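Local coordinates for protein soluble lytic murein transglycosylase (Escherichia coli, PDB 1QSA) that cleaves the glycosidic bonds between N-acetylmuramic acid and N-acetylglucosamine in peptidoglycan, forming 1,6-anhydromuramic acid ends, at residues Ser8-Ile13 against Lys33-Tyr38; Gln15-Arg20 against Pro39-Arg44; Ser402-Leu407 against Val433-Ala438. One frame throughout, in Å; residues are numbered along the deposited sequence. Where two conformers were deposited one is given.

Overall arrangement
Contacts 1 and 2 are neighbours, their centres about 10 Å apart, at the N-terminal end of the all-helical superhelix. Both use helix 3-18, and along the chain their segments alternate: the loop of contact 1 runs straight into helix 38-48 of contact 2. They touch through Tyr10 and Leu41. Contact 3 comes later, in the L domain, where helix 397-408 packs on helix 429-438; its centre is about 24 Å from that of contact 1 and 26 Å from that of contact 2. A probable hydrogen bond between Tyr40 and Glu403 ties contact 2 to contact 3, so the start of the chain is fastened to the L domain, consistent with closure of the ring-shaped molecule.

Contact 1 (Ser8-Ile13 against Lys33-Tyr38); sequences SRYAQI and KDYPLY. With ACT (acetate ion), chain O.
Tyr10 OH, on the ring that packs against Tyr35 and Leu37, is gripped by two small molecules probably taken up from the crystallisation liquor: it donates to OXT of an acetate ion at 2.6 Å and is also hydrogen-bonded to a glycerol. The acetate, held by Lys14 as well, meets Tyr10 at the edge of the ring, near its plane. This is the first helix of the alpha-superhelix packing on the loop that leads into helix 38-48. With CG anti to the backbone N (chi1 -172°), the Tyr10 ring leaves helix 3-18 toward that loop. CE2 of Tyr35 comes down over one face, toward the rim, and lies 3.4 Å from Tyr10 CG. The ring planes are inclined at 43°. The flat ring of Tyr10 fills the space against Tyr35 and Leu37, whereas at Tyr35 a tyrosine suits because its carbon body is buried while its hydroxyl bonds to Glu390 and Trp394, which joins the loop to the L domain. Leu37 closes in near the phenol end, its CB 3.7 Å from Tyr10 CZ and its CD1 3.8 Å from Tyr10 CE2. It is also the N-cap residue of helix 38-48. Tyr35 to Tyr38 form a type I beta turn that brings Tyr35 and Leu37 to the same ring, closed by the bond from Tyr38 N to Tyr35 O at 3.0 Å.

Contact 2 (Gln15-Arg20 against Pro39-Arg44); sequences QAWDNR and PYLEYR
Arg44 lies along one face of Trp17, its successive atoms resting on successive parts of the indole. CB starts above the outer end of the indole, 3.9 Å from Trp17 CH2. A chi1 of -170° directs the chain toward Trp17, and the extended run from CG to NE lays it along the ring face. CG sits 3.6 Å from Trp17 CZ2, and CD is centred over the six-membered ring in a CH-pi contact. NE passes above the indole nitrogen without bonding to it, both being donors. CZ comes to rest 3.7 Å from the centroid of the five-membered ring, a cation-pi contact with guanidinium and indole stacked at 21°. Arginine suits the place: its apolar methylenes lie on the benzene part and its flat charged end on the pyrrole part. At the tip NH2 gives Asp18 OD1 a fairly straight hydrogen bond of 2.9 Å (157°), with the oxygen close to the guanidinium plane, while NH1 adds a weak one of 3.3 Å to the same oxygen; together they make a salt bridge. NH2 also donates to a water that in turn donates to Trp17 O, adding a second donor to a carbonyl that already accepts from Arg20 N within the Schellman motif ending there. Trp17 NE1 is taken by Asp48, which forms a salt bridge with Arg20 too. On the six-membered ring, Trp17 CZ3 meets Leu41 CD2 at 3.9 Å. The indole thus sits where helix 3-18 faces helix 38-48, with Met22 and Val25 of helix 22-28 also packed on it.

Contact 3 (Ser402-Leu407 against Val433-Ala438); sequences SEWANL and VQATIA
Two helices of the L domain, 397-408 and 429-438, pack here through one tryptophan edge and one glutamine within the all-helical superhelix. Their short segments run in broadly the same direction, crossing at -36° with the axes 10.3 Å apart. At that separation the long side chains of Trp404 and Gln434 carry most of the contact, running side by side and pointing opposite ways. Gln434 is extended, and its chi1 of -172° swings it away from its own backbone N and out toward the tryptophan, where it lies along the pyrrole edge: its amide carbon CD is 3.5 Å from Trp404 CD1, and the amide plane is turned 71° from the ring. Its NE2 reaches the first helix near Ala405, 3.7 Å from Ala405 CB, and there donates to the carbonyl of Arg401. A leucine in place of Gln434 would probably leave the Arg401 carbonyl without this donor and the approach to Ala405 unfilled. Around the indole, Met385 of helix 383-393 and Leu419 and Ala423 of helix 413-425 pack as well, so Trp404 joins four helices. The indole nitrogen has a weak bond to Leu431 O, and Ala435 is small enough to let the same ring edge in, its CB lying 3.7 Å from Trp404 NE1.

Contact 1 (Ser8-Ile13 against Lys33-Tyr38)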
loop_
_atom_site.group_PDB
_atom_site.type_symbol
_atom_site.label_atom_id
_atom_site.label_comp_id
_atom_site.label_asym_id
_atom_site.label_seq_id
_atom_site.Cartn_x
_atom_site.Cartn_y
_atom_site.Cartn_z
ATOM N N SER A 8 7.597 -28.147 -23.353
ATOM C CA SER A 8 7.605 -29.439 -22.658
ATOM C C SER A 8 8.968 -29.679 -22.000
ATOM O O SER A 8 9.029 -30.069 -20.832
ATOM C CB SER A 8 7.298 -30.599 -23.621
ATOM O OG SER A 8 5.963 -30.550 -24.106
ATOM N N ARG A 9 10.048 -29.434 -22.743
ATOM C CA ARG A 9 11.400 -29.640 -22.203
ATOM C C ARG A 9 11.670 -28.699 -21.030
ATOM O O ARG A 9 12.340 -29.085 -20.072
ATOM C CB ARG A 9 12.471 -29.473 -23.280
ATOM C CG ARG A 9 12.353 -30.504 -24.410
ATOM C CD ARG A 9 13.672 -30.692 -25.148
ATOM N NE ARG A 9 14.253 -29.455 -25.674
ATOM C CZ ARG A 9 13.820 -28.824 -26.760
ATOM N NH1 ARG A 9 12.719 -29.243 -27.379
ATOM N NH2 ARG A 9 14.426 -27.724 -27.167
ATOM N N TYR A 10 11.081 -27.504 -21.070
ATOM C CA TYR A 10 11.266 -26.524 -19.987
ATOM C C TYR A 10 10.634 -27.045 -18.697
ATOM O O TYR A 10 11.262 -27.031 -17.634
ATOM C CB TYR A 10 10.656 -25.165 -20.369
ATOM C CG TYR A 10 10.969 -24.063 -19.382
ATOM C CD1 TYR A 10 12.254 -23.536 -19.286
ATOM C CD2 TYR A 10 9.977 -23.553 -18.546
ATOM C CE1 TYR A 10 12.550 -22.522 -18.373
ATOM C CE2 TYR A 10 10.264 -22.532 -17.627
ATOM C CZ TYR A 10 11.550 -22.030 -17.552
ATOM O OH TYR A 10 11.846 -21.033 -16.641
ATOM N N ALA A 11 9.384 -27.490 -18.776
ATOM C CA ALA A 11 8.705 -28.033 -17.599
ATOM C C ALA A 11 9.460 -29.271 -17.090
ATOM O O ALA A 11 9.637 -29.451 -15.879
ATOM C CB ALA A 11 7.263 -28.395 -17.944
ATOM N N GLN A 12 9.963 -30.079 -18.013
ATOM C CA GLN A 12 10.678 -31.299 -17.647
ATOM C C GLN A 12 12.024 -31.043 -16.982
ATOM O O GLN A 12 12.379 -31.732 -16.008
ATOM C CB GLN A 12 10.777 -32.230 -18.866
ATOM C CG GLN A 12 9.392 -32.785 -19.258
ATOM C CD GLN A 12 9.253 -33.134 -20.738
ATOM O OE1 GLN A 12 10.168 -32.917 -21.539
ATOM N NE2 GLN A 12 8.084 -33.667 -21.108
ATOM N N ILE A 13 12.764 -30.045 -17.455
ATOM C CA ILE A 13 14.060 -29.756 -16.850
ATOM C C ILE A 13 13.873 -29.202 -15.431
ATOM O O ILE A 13 14.661 -29.498 -14.543
ATOM C CB ILE A 13 14.944 -28.836 -17.737
ATOM C CG1 ILE A 13 16.412 -28.953 -17.317
ATOM C CG2 ILE A 13 14.487 -27.379 -17.661
ATOM C CD1 ILE A 13 17.365 -28.171 -18.218
ATOM N N LYS A 33 18.647 -23.448 -25.205
ATOM C CA LYS A 33 19.183 -22.098 -25.429
ATOM C C LYS A 33 18.281 -21.164 -26.220
ATOM O O LYS A 33 18.315 -19.952 -26.000
ATOM C CB LYS A 33 20.567 -22.143 -26.093
ATOM C CG LYS A 33 21.659 -22.658 -25.181
ATOM C CD LYS A 33 22.975 -22.841 -25.942
ATOM C CE LYS A 33 24.025 -23.496 -25.059
ATOM N NZ LYS A 33 25.215 -23.945 -25.844
ATOM N N ASP A 34 17.488 -21.708 -27.139
ATOM C CA ASP A 34 16.604 -20.866 -27.947
ATOM C C ASP A 34 15.243 -20.566 -27.319
ATOM O O ASP A 34 14.469 -19.792 -27.877
ATOM C CB ASP A 34 16.393 -21.462 -29.338
ATOM C CG ASP A 34 17.644 -21.399 -30.204
ATOM O OD1 ASP A 34 18.597 -20.652 -29.882
ATOM O OD2 ASP A 34 17.665 -22.106 -31.226
ATOM N N TYR A 35 14.940 -21.187 -26.181
ATOM C CA TYR A 35 13.662 -20.947 -25.503
ATOM C C TYR A 35 13.736 -19.587 -24.779
ATOM O O TYR A 35 14.751 -19.288 -24.145
ATOM C CB TYR A 35 13.397 -22.067 -24.501
ATOM C CG TYR A 35 12.048 -21.961 -23.825
ATOM C CD1 TYR A 35 10.863 -21.974 -24.579
ATOM C CD2 TYR A 35 11.946 -21.834 -22.438
ATOM C CE1 TYR A 35 9.613 -21.862 -23.965
ATOM C CE2 TYR A 35 10.708 -21.721 -21.810
ATOM C CZ TYR A 35 9.543 -21.730 -22.570
ATOM O OH TYR A 35 8.346 -21.587 -21.927
ATOM N N PRO A 36 12.678 -18.745 -24.872
ATOM C CA PRO A 36 12.711 -17.431 -24.207
ATOM C C PRO A 36 13.115 -17.421 -22.746
ATOM O O PRO A 36 13.774 -16.473 -22.310
ATOM C CB PRO A 36 11.294 -16.889 -24.406
ATOM C CG PRO A 36 10.916 -17.463 -25.771
ATOM C CD PRO A 36 11.469 -18.887 -25.709
ATOM N N LEU A 37 12.734 -18.456 -22.001
ATOM C CA LEU A 37 13.082 -18.489 -20.581
ATOM C C LEU A 37 14.447 -19.109 -20.233
ATOM O O LEU A 37 14.774 -19.263 -19.053
ATOM C CB LEU A 37 11.956 -19.107 -19.746
ATOM C CG LEU A 37 10.567 -18.463 -19.925
ATOM C CD1 LEU A 37 9.591 -19.064 -18.920
ATOM C CD2 LEU A 37 10.614 -16.950 -19.743
ATOM N N TYR A 38 15.274 -19.392 -21.238
ATOM C CA TYR A 38 16.607 -19.946 -20.972
ATOM C C TYR A 38 17.405 -19.073 -19.974
ATOM O O TYR A 38 18.060 -19.610 -19.089
ATOM C CB TYR A 38 17.382 -20.147 -22.278
ATOM C CG TYR A 38 18.731 -20.777 -22.063
ATOM C CD1 TYR A 38 18.854 -22.139 -21.764
ATOM C CD2 TYR A 38 19.880 -20.002 -22.117
ATOM C CE1 TYR A 38 20.112 -22.711 -21.519
ATOM C CE2 TYR A 38 21.136 -20.556 -21.874
ATOM C CZ TYR A 38 21.243 -21.901 -21.576
ATOM O OH TYR A 38 22.497 -22.413 -21.318
HETATM C C ACT O . 10.294 -19.799 -13.908
HETATM O O ACT O . 9.949 -19.792 -12.711
HETATM O OXT ACT O . 10.178 -20.807 -14.631
HETATM C CH3 ACT O . 10.853 -18.523 -14.521
#

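Contact 2 (Gln15-Arg20 against Pro39-Arg44)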
loop_
_atom_site.group_PDB
_atom_site.type_symbol
_atom_site.label_atom_id
_atom_site.label_comp_id
_atom_site.label_asym_id
_atom_site.label_seq_id
_atom_site.Cartn_x
_atom_site.Cartn_y
_atom_site.Cartn_z
ATOM N N GLN A 15 11.378 -29.977 -13.417
ATOM C CA GLN A 15 10.975 -31.122 -12.606
ATOM C C GLN A 15 12.237 -31.893 -12.183
ATOM O O GLN A 15 12.373 -32.267 -11.021
ATOM C CB GLN A 15 10.042 -32.022 -13.414
ATOM C CG GLN A 15 9.586 -33.296 -12.709
ATOM C CD GLN A 15 8.669 -34.144 -13.603
ATOM O OE1 GLN A 15 9.030 -34.493 -14.734
ATOM N NE2 GLN A 15 7.484 -34.469 -13.100
ATOM N N ALA A 16 13.154 -32.111 -13.125
ATOM C CA ALA A 16 14.397 -32.825 -12.829
ATOM C C ALA A 16 15.245 -32.046 -11.821
ATOM O O ALA A 16 15.761 -32.617 -10.856
ATOM C CB ALA A 16 15.202 -33.059 -14.117
ATOM N N TRP A 17 15.387 -30.742 -12.061
ATOM C CA TRP A 17 16.174 -29.852 -11.209
ATOM C C TRP A 17 15.615 -29.822 -9.781
ATOM O O TRP A 17 16.382 -29.869 -8.816
ATOM C CB TRP A 17 16.166 -28.445 -11.811
ATOM C CG TRP A 17 17.390 -27.609 -11.570
ATOM C CD1 TRP A 17 18.101 -27.482 -10.405
ATOM C CD2 TRP A 17 17.987 -26.708 -12.507
ATOM N NE1 TRP A 17 19.092 -26.538 -10.564
ATOM C CE2 TRP A 17 19.045 -26.049 -11.843
ATOM C CE3 TRP A 17 17.722 -26.385 -13.847
ATOM C CZ2 TRP A 17 19.842 -25.084 -12.473
ATOM C CZ3 TRP A 17 18.511 -25.427 -14.473
ATOM C CH2 TRP A 17 19.561 -24.785 -13.786
ATOM N N ASP A 18 14.289 -29.814 -9.646
ATOM C CA ASP A 18 13.656 -29.798 -8.325
ATOM C C ASP A 18 13.988 -31.082 -7.545
ATOM O O ASP A 18 14.011 -31.089 -6.310
ATOM C CB ASP A 18 12.134 -29.638 -8.461
ATOM C CG ASP A 18 11.716 -28.214 -8.816
ATOM O OD1 ASP A 18 12.557 -27.291 -8.829
ATOM O OD2 ASP A 18 10.519 -28.011 -9.071
ATOM N N ASN A 19 14.233 -32.166 -8.273
ATOM C CA ASN A 19 14.570 -33.465 -7.677
ATOM C C ASN A 19 16.081 -33.675 -7.567
ATOM O O ASN A 19 16.531 -34.748 -7.153
ATOM C CB ASN A 19 14.016 -34.598 -8.551
ATOM C CG ASN A 19 12.511 -34.653 -8.567
ATOM O OD1 ASN A 19 11.846 -34.218 -7.623
ATOM N ND2 ASN A 19 11.956 -35.210 -9.637
ATOM N N ARG A 20 16.851 -32.668 -7.980
ATOM C CA ARG A 20 18.316 -32.700 -8.001
ATOM C C ARG A 20 18.872 -33.811 -8.902
ATOM O O ARG A 20 19.912 -34.416 -8.618
ATOM C CB ARG A 20 18.934 -32.756 -6.589
ATOM C CG ARG A 20 18.560 -31.594 -5.663
ATOM C CD ARG A 20 18.828 -30.219 -6.261
ATOM N NE ARG A 20 20.223 -30.005 -6.642
ATOM C CZ ARG A 20 20.687 -28.880 -7.182
ATOM N NH1 ARG A 20 19.878 -27.842 -7.383
ATOM N NH2 ARG A 20 21.968 -28.782 -7.504
ATOM N N PRO A 39 17.320 -17.724 -20.065
ATOM C CA PRO A 39 18.078 -16.898 -19.102
ATOM C C PRO A 39 17.703 -17.202 -17.645
ATOM O O PRO A 39 18.537 -17.052 -16.748
ATOM C CB PRO A 39 17.698 -15.468 -19.499
ATOM C CG PRO A 39 17.503 -15.573 -20.980
ATOM C CD PRO A 39 16.716 -16.874 -21.111
ATOM N N TYR A 40 16.452 -17.596 -17.395
ATOM C CA TYR A 40 16.034 -17.960 -16.036
ATOM C C TYR A 40 16.738 -19.240 -15.578
ATOM O O TYR A 40 17.052 -19.395 -14.395
ATOM C CB TYR A 40 14.516 -18.093 -15.932
ATOM C CG TYR A 40 13.799 -16.766 -15.910
ATOM C CD1 TYR A 40 13.561 -16.100 -14.701
ATOM C CD2 TYR A 40 13.345 -16.173 -17.090
ATOM C CE1 TYR A 40 12.892 -14.880 -14.670
ATOM C CE2 TYR A 40 12.662 -14.940 -17.065
ATOM C CZ TYR A 40 12.448 -14.305 -15.846
ATOM O OH TYR A 40 11.811 -13.089 -15.798
ATOM N N LEU A 41 16.960 -20.170 -16.504
ATOM C CA LEU A 41 17.676 -21.411 -16.191
ATOM C C LEU A 41 19.147 -21.076 -15.882
ATOM O O LEU A 41 19.748 -21.656 -14.977
ATOM C CB LEU A 41 17.607 -22.378 -17.386
ATOM C CG LEU A 41 16.227 -22.951 -17.719
ATOM C CD1 LEU A 41 16.347 -23.817 -18.968
ATOM C CD2 LEU A 41 15.681 -23.759 -16.542
ATOM N N GLU A 42 19.734 -20.165 -16.652
ATOM C CA GLU A 42 21.119 -19.776 -16.430
ATOM C C GLU A 42 21.250 -19.116 -15.063
ATOM O O GLU A 42 22.220 -19.351 -14.338
ATOM C CB GLU A 42 21.573 -18.779 -17.492
ATOM C CG GLU A 42 21.692 -19.339 -18.877
ATOM C CD GLU A 42 22.191 -18.307 -19.860
ATOM O OE1 GLU A 42 21.446 -17.351 -20.155
ATOM O OE2 GLU A 42 23.336 -18.449 -20.337
ATOM N N TYR A 43 20.260 -18.293 -14.714
ATOM C CA TYR A 43 20.258 -17.611 -13.429
ATOM C C TYR A 43 20.224 -18.647 -12.308
ATOM O O TYR A 43 20.962 -18.529 -11.324
ATOM C CB TYR A 43 19.049 -16.666 -13.326
ATOM C CG TYR A 43 18.873 -16.058 -11.944
ATOM C CD1 TYR A 43 19.596 -14.929 -11.557
ATOM C CD2 TYR A 43 18.008 -16.639 -11.017
ATOM C CE1 TYR A 43 19.459 -14.389 -10.265
ATOM C CE2 TYR A 43 17.867 -16.114 -9.728
ATOM C CZ TYR A 43 18.596 -14.989 -9.362
ATOM O OH TYR A 43 18.454 -14.498 -8.078
ATOM N N ARG A 44 19.378 -19.661 -12.463
ATOM C CA ARG A 44 19.263 -20.716 -11.458
ATOM C C ARG A 44 20.599 -21.453 -11.315
ATOM O O ARG A 44 21.050 -21.732 -10.203
ATOM C CB ARG A 44 18.133 -21.692 -11.825
ATOM C CG ARG A 44 17.810 -22.675 -10.703
ATOM C CD ARG A 44 16.606 -23.565 -11.055
ATOM N NE ARG A 44 16.380 -24.597 -10.043
ATOM C CZ ARG A 44 15.293 -25.364 -9.947
ATOM N NH1 ARG A 44 14.289 -25.264 -10.807
ATOM N NH2 ARG A 44 15.227 -26.270 -8.986
HETATM O O HOH W 1 16.633 -27.945 -6.573
#

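Contact 3 (Ser402-Leu407 against Val433-Ala438)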
loop_
_atom_site.group_PDB
_atom_site.type_symbol
_atom_site.label_atom_id
_atom_site.label_comp_id
_atom_site.label_asym_id
_atom_site.label_seq_id
_atom_site.Cartn_x
_atom_site.Cartn_y
_atom_site.Cartn_z
ATOM N N SER A 402 7.152 -8.518 -13.010
ATOM C CA SER A 402 8.459 -7.858 -12.999
ATOM C C SER A 402 8.949 -7.568 -14.412
ATOM O O SER A 402 9.537 -6.513 -14.667
ATOM C CB SER A 402 9.478 -8.710 -12.249
ATOM O OG SER A 402 9.038 -8.893 -10.917
ATOM N N GLU A 403 8.762 -8.527 -15.318
ATOM C CA GLU A 403 9.155 -8.314 -16.712
ATOM C C GLU A 403 8.296 -7.219 -17.341
ATOM O O GLU A 403 8.809 -6.338 -18.027
ATOM C CB GLU A 403 8.985 -9.591 -17.532
ATOM C CG GLU A 403 9.973 -10.688 -17.199
ATOM C CD GLU A 403 11.263 -10.663 -18.022
ATOM O OE1 GLU A 403 11.587 -9.657 -18.700
ATOM O OE2 GLU A 403 11.975 -11.685 -17.957
ATOM N N TRP A 404 6.985 -7.288 -17.107
ATOM C CA TRP A 404 6.051 -6.315 -17.665
ATOM C C TRP A 404 6.386 -4.911 -17.168
ATOM O O TRP A 404 6.305 -3.937 -17.929
ATOM C CB TRP A 404 4.616 -6.692 -17.284
ATOM C CG TRP A 404 3.542 -5.948 -18.027
ATOM C CD1 TRP A 404 2.634 -5.076 -17.500
ATOM C CD2 TRP A 404 3.190 -6.102 -19.414
ATOM N NE1 TRP A 404 1.729 -4.684 -18.467
ATOM C CE2 TRP A 404 2.045 -5.298 -19.650
ATOM C CE3 TRP A 404 3.720 -6.852 -20.472
ATOM C CZ2 TRP A 404 1.421 -5.225 -20.905
ATOM C CZ3 TRP A 404 3.099 -6.782 -21.720
ATOM C CH2 TRP A 404 1.961 -5.973 -21.924
ATOM N N ALA A 405 6.795 -4.821 -15.904
ATOM C CA ALA A 405 7.133 -3.541 -15.292
ATOM C C ALA A 405 8.243 -2.856 -16.082
ATOM O O ALA A 405 8.188 -1.652 -16.310
ATOM C CB ALA A 405 7.549 -3.737 -13.837
ATOM N N ASN A 406 9.242 -3.629 -16.510
ATOM C CA ASN A 406 10.348 -3.080 -17.300
ATOM C C ASN A 406 9.879 -2.657 -18.679
ATOM O O ASN A 406 10.317 -1.643 -19.204
ATOM C CB ASN A 406 11.453 -4.124 -17.494
ATOM C CG ASN A 406 12.292 -4.325 -16.268
ATOM O OD1 ASN A 406 12.214 -3.553 -15.315
ATOM N ND2 ASN A 406 13.139 -5.354 -16.296
ATOM N N LEU A 407 9.001 -3.459 -19.272
ATOM C CA LEU A 407 8.490 -3.180 -20.602
ATOM C C LEU A 407 7.640 -1.896 -20.689
ATOM O O LEU A 407 7.797 -1.107 -21.625
ATOM C CB LEU A 407 7.715 -4.408 -21.100
ATOM C CG LEU A 407 7.463 -4.626 -22.591
ATOM C CD1 LEU A 407 8.732 -4.402 -23.399
ATOM C CD2 LEU A 407 6.949 -6.048 -22.786
ATOM N N VAL A 433 -4.212 -4.299 -16.376
ATOM C CA VAL A 433 -4.407 -3.305 -15.303
ATOM C C VAL A 433 -3.074 -2.626 -14.951
ATOM O O VAL A 433 -2.987 -1.397 -14.813
ATOM C CB VAL A 433 -5.035 -3.947 -14.017
ATOM C CG1 VAL A 433 -5.059 -2.922 -12.877
ATOM C CG2 VAL A 433 -6.474 -4.429 -14.291
ATOM N N GLN A 434 -2.008 -3.418 -14.887
ATOM C CA GLN A 434 -0.690 -2.891 -14.550
ATOM C C GLN A 434 -0.219 -1.812 -15.528
ATOM O O GLN A 434 0.369 -0.805 -15.119
ATOM C CB GLN A 434 0.310 -4.052 -14.473
ATOM C CG GLN A 434 1.688 -3.676 -13.937
ATOM C CD GLN A 434 2.674 -4.831 -13.986
ATOM O OE1 GLN A 434 2.286 -5.993 -14.075
ATOM N NE2 GLN A 434 3.961 -4.511 -13.906
ATOM N N ALA A 435 -0.488 -2.018 -16.815
ATOM C CA ALA A 435 -0.100 -1.052 -17.837
ATOM C C ALA A 435 -0.937 0.225 -17.712
ATOM O O ALA A 435 -0.415 1.324 -17.921
ATOM C CB ALA A 435 -0.249 -1.650 -19.222
ATOM N N THR A 436 -2.223 0.106 -17.372
ATOM C CA THR A 436 -3.024 1.326 -17.228
ATOM C C THR A 436 -2.510 2.160 -16.054
ATOM O O THR A 436 -2.533 3.385 -16.105
ATOM C CB THR A 436 -4.550 1.059 -17.052
ATOM O OG1 THR A 436 -4.802 0.372 -15.817
ATOM C CG2 THR A 436 -5.094 0.239 -18.215
ATOM N N ILE A 437 -2.002 1.492 -15.021
ATOM C CA ILE A 437 -1.479 2.201 -13.860
ATOM C C ILE A 437 -0.163 2.892 -14.219
ATOM O O ILE A 437 0.021 4.071 -13.919
ATOM C CB ILE A 437 -1.307 1.261 -12.655
ATOM C CG1 ILE A 437 -2.681 0.814 -12.174
ATOM C CG2 ILE A 437 -0.544 1.953 -11.519
ATOM C CD1 ILE A 437 -2.650 -0.332 -11.165
ATOM N N ALA A 438 0.722 2.180 -14.917
ATOM C CA ALA A 438 2.002 2.756 -15.334
ATOM C C ALA A 438 1.819 3.991 -16.216
ATOM O O ALA A 438 2.549 4.973 -16.073
ATOM C CB ALA A 438 2.838 1.709 -16.083
#